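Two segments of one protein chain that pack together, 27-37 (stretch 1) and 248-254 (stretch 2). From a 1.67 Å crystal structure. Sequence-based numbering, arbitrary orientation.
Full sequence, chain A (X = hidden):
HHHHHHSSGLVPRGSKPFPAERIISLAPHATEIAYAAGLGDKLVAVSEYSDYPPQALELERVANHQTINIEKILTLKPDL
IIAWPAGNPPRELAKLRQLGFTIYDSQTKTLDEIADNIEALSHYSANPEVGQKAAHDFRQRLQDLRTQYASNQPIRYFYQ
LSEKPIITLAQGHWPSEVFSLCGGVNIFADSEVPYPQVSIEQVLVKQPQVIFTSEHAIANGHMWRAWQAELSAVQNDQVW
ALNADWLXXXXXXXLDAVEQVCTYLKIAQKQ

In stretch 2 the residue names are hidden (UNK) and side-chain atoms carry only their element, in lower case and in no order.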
ATOM      1  N   ALA A  27      -0.995 -11.226   2.525  1.00  9.69           N
ATOM      2  CA  ALA A  27      -1.211  -9.786   2.684  1.00 10.39           C
ATOM      3  C   ALA A  27      -2.409  -9.318   1.857  1.00  8.31           C
ATOM      4  O   ALA A  27      -2.696  -9.898   0.810  1.00  9.49           O
ATOM      5  CB  ALA A  27       0.024  -8.969   2.286  1.00 11.21           C
ATOM      6  N   PRO A  28      -3.107  -8.267   2.302  1.00  9.51           N
ATOM      7  CA  PRO A  28      -4.194  -7.709   1.474  1.00 10.02           C
ATOM      8  C   PRO A  28      -3.737  -7.327   0.087  1.00  8.57           C
ATOM      9  O   PRO A  28      -4.438  -7.622  -0.892  1.00  8.28           O
ATOM     10  CB  PRO A  28      -4.638  -6.491   2.277  1.00  8.96           C
ATOM     11  CG  PRO A  28      -4.340  -6.832   3.700  1.00  9.79           C
ATOM     12  CD  PRO A  28      -2.989  -7.587   3.608  1.00 10.71           C
ATOM     13  N   HIS A  29      -2.598  -6.648  -0.036  1.00  9.36           N
ATOM     14  CA  HIS A  29      -2.144  -6.265  -1.368  1.00  8.60           C
ATOM     15  C   HIS A  29      -1.819  -7.492  -2.186  1.00  8.38           C
ATOM     16  O   HIS A  29      -2.084  -7.534  -3.392  1.00  9.83           O
ATOM     17  CB  HIS A  29      -0.927  -5.344  -1.311  1.00  8.33           C
ATOM     18  CG  HIS A  29       0.387  -6.088  -1.315  1.00 11.37           C
ATOM     19  ND1 HIS A  29       0.924  -6.668  -0.185  1.00 11.90           N
ATOM     20  CD2 HIS A  29       1.208  -6.421  -2.340  1.00 11.95           C
ATOM     21  CE1 HIS A  29       2.029  -7.309  -0.511  1.00 12.59           C
ATOM     22  NE2 HIS A  29       2.231  -7.158  -1.806  1.00 11.02           N
ATOM     23  N   ALA A  30      -1.264  -8.522  -1.532  1.00  8.95           N
ATOM     24  CA  ALA A  30      -0.878  -9.719  -2.262  1.00  8.14           C
ATOM     25  C   ALA A  30      -2.092 -10.449  -2.827  1.00  9.25           C
ATOM     26  O   ALA A  30      -2.000 -11.084  -3.895  1.00 10.54           O
ATOM     27  CB  ALA A  30      -0.065 -10.616  -1.345  1.00 10.54           C
ATOM     28  N   THR A  31      -3.226 -10.348  -2.147  1.00  8.10           N
ATOM     29  CA  THR A  31      -4.455 -10.916  -2.643  1.00  7.69           C
ATOM     30  C   THR A  31      -4.941 -10.140  -3.856  1.00  7.13           C
ATOM     31  O   THR A  31      -5.347 -10.745  -4.859  1.00  8.63           O
ATOM     32  CB  THR A  31      -5.483 -10.924  -1.517  1.00  8.85           C
ATOM     33  OG1 THR A  31      -4.987 -11.761  -0.468  1.00  8.97           O
ATOM     34  CG2 THR A  31      -6.840 -11.409  -1.995  1.00  9.10           C
ATOM     35  N   GLU A  32      -4.860  -8.817  -3.809  1.00 10.04           N
ATOM     36  CA  GLU A  32      -5.254  -8.054  -4.991  1.00  9.82           C
ATOM     37  C   GLU A  32      -4.388  -8.422  -6.198  1.00 10.46           C
ATOM     38  O   GLU A  32      -4.895  -8.634  -7.306  1.00 11.38           O
ATOM     39  CB  GLU A  32      -5.214  -6.537  -4.713  1.00  9.39           C
ATOM     40  CG  GLU A  32      -6.221  -6.089  -3.617  1.00  8.76           C
ATOM     41  CD  GLU A  32      -6.576  -4.625  -3.621  1.00  7.67           C
ATOM     42  OE1 GLU A  32      -6.751  -4.037  -4.711  1.00  8.30           O
ATOM     43  OE2 GLU A  32      -6.710  -4.056  -2.507  1.00  9.61           O
ATOM     44  N   ILE A  33      -3.065  -8.464  -6.015  1.00 10.20           N
ATOM     45  CA  ILE A  33      -2.168  -8.738  -7.136  1.00 10.48           C
ATOM     46  C   ILE A  33      -2.366 -10.146  -7.645  1.00 11.93           C
ATOM     47  O   ILE A  33      -2.245 -10.399  -8.857  1.00 13.13           O
ATOM     48  CB  ILE A  33      -0.712  -8.480  -6.714  1.00 14.49           C
ATOM     49  CG1 ILE A  33      -0.473  -6.970  -6.528  1.00 14.35           C
ATOM     50  CG2 ILE A  33       0.219  -9.063  -7.714  1.00 26.73           C
ATOM     51  CD1 ILE A  33      -0.742  -6.184  -7.660  1.00 21.63           C
ATOM     52  N   ALA A  34      -2.662 -11.082  -6.740  1.00 11.16           N
ATOM     53  CA  ALA A  34      -2.926 -12.464  -7.151  1.00 11.56           C
ATOM     54  C   ALA A  34      -4.125 -12.533  -8.094  1.00 13.25           C
ATOM     55  O   ALA A  34      -4.057 -13.175  -9.154  1.00 14.89           O
ATOM     56  CB  ALA A  34      -3.118 -13.369  -5.931  1.00 12.52           C
ATOM     57  N   TYR A  35      -5.229 -11.860  -7.742  1.00 12.49           N
ATOM     58  CA  TYR A  35      -6.378 -11.852  -8.654  1.00 14.49           C
ATOM     59  C   TYR A  35      -6.041 -11.175  -9.973  1.00 16.84           C
ATOM     60  O   TYR A  35      -6.400 -11.694 -11.044  1.00 16.84           O
ATOM     61  CB  TYR A  35      -7.591 -11.175  -8.011  1.00 13.78           C
ATOM     62  CG  TYR A  35      -8.425 -12.107  -7.170  1.00 14.18           C
ATOM     63  CD1 TYR A  35      -8.120 -12.308  -5.847  1.00 16.58           C
ATOM     64  CD2 TYR A  35      -9.538 -12.779  -7.686  1.00 16.00           C
ATOM     65  CE1 TYR A  35      -8.859 -13.149  -5.054  1.00 19.20           C
ATOM     66  CE2 TYR A  35     -10.277 -13.626  -6.895  1.00 18.52           C
ATOM     67  CZ  TYR A  35      -9.942 -13.803  -5.564  1.00 20.12           C
ATOM     68  OH  TYR A  35     -10.707 -14.649  -4.729  1.00 23.81           O
ATOM     69  N   ALA A  36      -5.309 -10.047  -9.932  1.00 11.71           N
ATOM     70  CA  ALA A  36      -4.945  -9.363 -11.174  1.00 13.20           C
ATOM     71  C   ALA A  36      -4.043 -10.222 -12.056  1.00 14.36           C
ATOM     72  O   ALA A  36      -4.044 -10.061 -13.291  1.00 16.00           O
ATOM     73  CB  ALA A  36      -4.258  -8.044 -10.869  1.00 12.32           C
ATOM     74  N   ALA A  37      -3.265 -11.100 -11.437  1.00 14.13           N
ATOM     75  CA  ALA A  37      -2.321 -11.958 -12.128  1.00 15.11           C
ATOM     76  C   ALA A  37      -2.960 -13.217 -12.640  1.00 16.73           C
ATOM     77  O   ALA A  37      -2.231 -14.082 -13.133  1.00 21.11           O
ATOM     78  CB  ALA A  37      -1.149 -12.324 -11.201  1.00 15.49           C
ATOM     79  N   UNK A 248      -2.268   2.388   0.708  1.00 11.06           N
ATOM     80  CA  UNK A 248      -1.367   1.672   1.592  1.00 12.03           C
ATOM     81  C   UNK A 248      -1.152   0.219   1.196  1.00 11.89           C
ATOM     82  O   UNK A 248      -0.285  -0.451   1.792  1.00 13.15           O
ATOM     83  n   UNK A 248      -2.665   3.636   4.396  1.00 16.35           N
ATOM     84  c   UNK A 248      -1.796   3.246   3.503  1.00 14.80           C
ATOM     85  c   UNK A 248      -1.885   1.799   3.014  1.00 11.93           C
ATOM     86  o   UNK A 248      -0.923   3.986   3.066  1.00 17.01           O
ATOM     87  N   UNK A 249      -1.882  -0.276   0.199  1.00  8.61           N
ATOM     88  CA  UNK A 249      -1.623  -1.547  -0.451  1.00 10.17           C
ATOM     89  C   UNK A 249      -1.081  -1.313  -1.845  1.00 10.71           C
ATOM     90  O   UNK A 249      -1.755  -0.648  -2.637  1.00 10.53           O
ATOM     91  c   UNK A 249      -5.063  -3.181   0.240  1.00  9.74           C
ATOM     92  c   UNK A 249      -3.757  -2.535   0.612  1.00 10.30           C
ATOM     93  c   UNK A 249      -2.906  -2.390  -0.583  1.00 10.39           C
ATOM     94  n   UNK A 249      -5.993  -3.161   1.334  1.00 10.78           N
ATOM     95  n   UNK A 249      -7.431  -4.602   0.278  1.00 12.36           N
ATOM     96  n   UNK A 249      -7.943  -3.800   2.376  1.00 13.25           N
ATOM     97  c   UNK A 249      -7.132  -3.843   1.324  1.00 12.79           C
ATOM     98  N   UNK A 250       0.017  -1.906  -2.239  1.00  9.24           N
ATOM     99  CA  UNK A 250       0.484  -1.739  -3.618  1.00  9.35           C
ATOM    100  C   UNK A 250      -0.183  -2.697  -4.591  1.00  9.31           C
ATOM    101  O   UNK A 250       0.092  -3.905  -4.591  1.00 10.93           O
ATOM    102  c   UNK A 250       1.087  -2.380  -1.348  1.00  9.01           C
ATOM    103  c   UNK A 250       2.305  -1.989  -2.088  1.00 12.94           C
ATOM    104  c   UNK A 250       1.993  -2.017  -3.518  1.00 10.92           C
ATOM    105  N   UNK A 251      -1.138  -2.154  -5.375  1.00  9.43           N
ATOM    106  CA  UNK A 251      -2.069  -2.938  -6.170  1.00  9.53           C
ATOM    107  C   UNK A 251      -2.414  -2.124  -7.407  1.00 10.28           C
ATOM    108  O   UNK A 251      -2.017  -0.962  -7.520  1.00  8.48           O
ATOM    109  c   UNK A 251      -3.180  -3.663  -4.020  1.00  8.96           C
ATOM    110  o   UNK A 251      -4.090  -1.970  -5.399  1.00  8.48           O
ATOM    111  c   UNK A 251      -3.393  -3.214  -5.451  1.00  9.32           C
ATOM    112  N   UNK A 252      -3.169  -2.684  -8.340  1.00 12.04           N
ATOM    113  CA  UNK A 252      -3.702  -1.833  -9.423  1.00  9.68           C
ATOM    114  C   UNK A 252      -4.476  -0.630  -8.937  1.00  8.98           C
ATOM    115  O   UNK A 252      -4.428   0.421  -9.605  1.00 10.26           O
ATOM    116  c   UNK A 252      -4.600  -2.807 -10.190  1.00 11.49           C
ATOM    117  c   UNK A 252      -3.893  -4.163  -9.945  1.00 12.14           C
ATOM    118  c   UNK A 252      -3.539  -4.089  -8.513  1.00 12.94           C
ATOM    119  N   UNK A 253      -5.172  -0.737  -7.790  1.00  8.02           N
ATOM    120  CA  UNK A 253      -5.917   0.405  -7.297  1.00  7.84           C
ATOM    121  C   UNK A 253      -5.006   1.511  -6.785  1.00  7.78           C
ATOM    122  O   UNK A 253      -5.460   2.638  -6.586  1.00  7.32           O
ATOM    123  n   UNK A 253     -10.545  -1.084  -3.398  1.00  8.89           N
ATOM    124  n   UNK A 253      -8.739  -1.876  -4.613  1.00  7.74           N
ATOM    125  c   UNK A 253      -9.086  -1.259  -5.883  1.00  7.23           C
ATOM    126  c   UNK A 253      -7.876  -1.094  -6.770  1.00  7.55           C
ATOM    127  c   UNK A 253      -6.934  -0.063  -6.250  1.00  6.30           C
ATOM    128  c   UNK A 253      -9.446  -1.824  -3.492  1.00  9.25           C
ATOM    129  n   UNK A 253      -9.003  -2.487  -2.407  1.00  9.00           N
ATOM    130  N   UNK A 254      -3.719   1.247  -6.583  1.00  9.55           N
ATOM    131  CA  UNK A 254      -2.827   2.337  -6.218  1.00 11.03           C
ATOM    132  C   UNK A 254      -2.809   3.418  -7.286  1.00  9.95           C
ATOM    133  O   UNK A 254      -2.590   4.572  -6.963  1.00 10.80           O
ATOM    134  o   UNK A 254      -1.510   0.710  -5.006  1.00 10.10           O
ATOM    135  c   UNK A 254      -1.417   1.798  -5.946  1.00 11.55           C
ATOM    136  c   UNK A 254      -0.480   2.872  -5.377  1.00 11.50           C
TER
HETATM  137  O   HOH W   1      -5.615  -1.519  -3.149  1.00  9.20           O

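Position 248 has four side-chain atoms: two carbons, the second carrying one oxygen and one nitrogen. That is a carboxamide one carbon from CA. It makes no contact with stretch 1. It is Asn 248.

Position 249 has seven side-chain atoms. Three carbons lead to a nitrogen, then to a carbon bearing two more nitrogens. This is a guanidinium. The side chain touches Pro 28, His 29 and Glu 32, so the residue is Arg 249. Its CB lies 3.6 Å from His 29 CB. The chain is extended beyond CB, and Pro 28 CB sits over one face of the guanidinium, 3.7 Å from Arg 249 NE. Arg 249 NH1 donates to Glu 32 OE2 at 2.9 Å, part of a salt bridge.

Position 250 has three side-chain carbons that close a ring onto the backbone nitrogen. The ring packs against His 29. It is Pro 250. Its CD is 3.6 Å from His 29 CB. Its backbone O lies at the edge of the His 29 ring, 3.6 Å from His 29 CD2.

Position 251 has one carbon that branches to one oxygen and one carbon. The end carbon touches His 29, and a water links the oxygen to Glu 32. It is Thr 251. The methyl CG2 is 3.9 Å from His 29 CA. OG1 donates to water 1 at 2.8 Å, and that water donates to Glu 32 OE2, also at 2.8 Å. Thr 251 OG1 also accepts a weak capping bond from the backbone N of position 253, 2.9 Å away.

Position 252 again shows three carbons in a ring closed on the backbone nitrogen. The ring packs against Ile 33 and Ala 36. It is Pro 252. Its CD is 3.6 Å from Ile 33 CD1, and its CG is 4.0 Å from Ala 36 CB.

Position 253 has three carbons, a nitrogen, and a carbon with two more nitrogens. CB points sideways, but the end of the chain comes nearer and meets Glu 32. It is Arg 253. NE donates to Glu 32 OE1 at 2.9 Å, and NH2 donates to Glu 32 OE2 at 2.8 Å.

Position 254 has one carbon carrying one oxygen and one carbon. It does not touch stretch 1. It is Thr 254. Its OG1 accepts from Thr 251 N at 2.9 Å, within a type I turn.

The contact centres on Glu 32, which projects from the helix. Its carboxylate forms salt bridges with both Arg 249 and Arg 253, so one negative group ties together two points of the loop. Beside it, His 29, Ile 33 and Ala 36 pack against the loop.

Stretch 2 (248-254) NRPTPRT
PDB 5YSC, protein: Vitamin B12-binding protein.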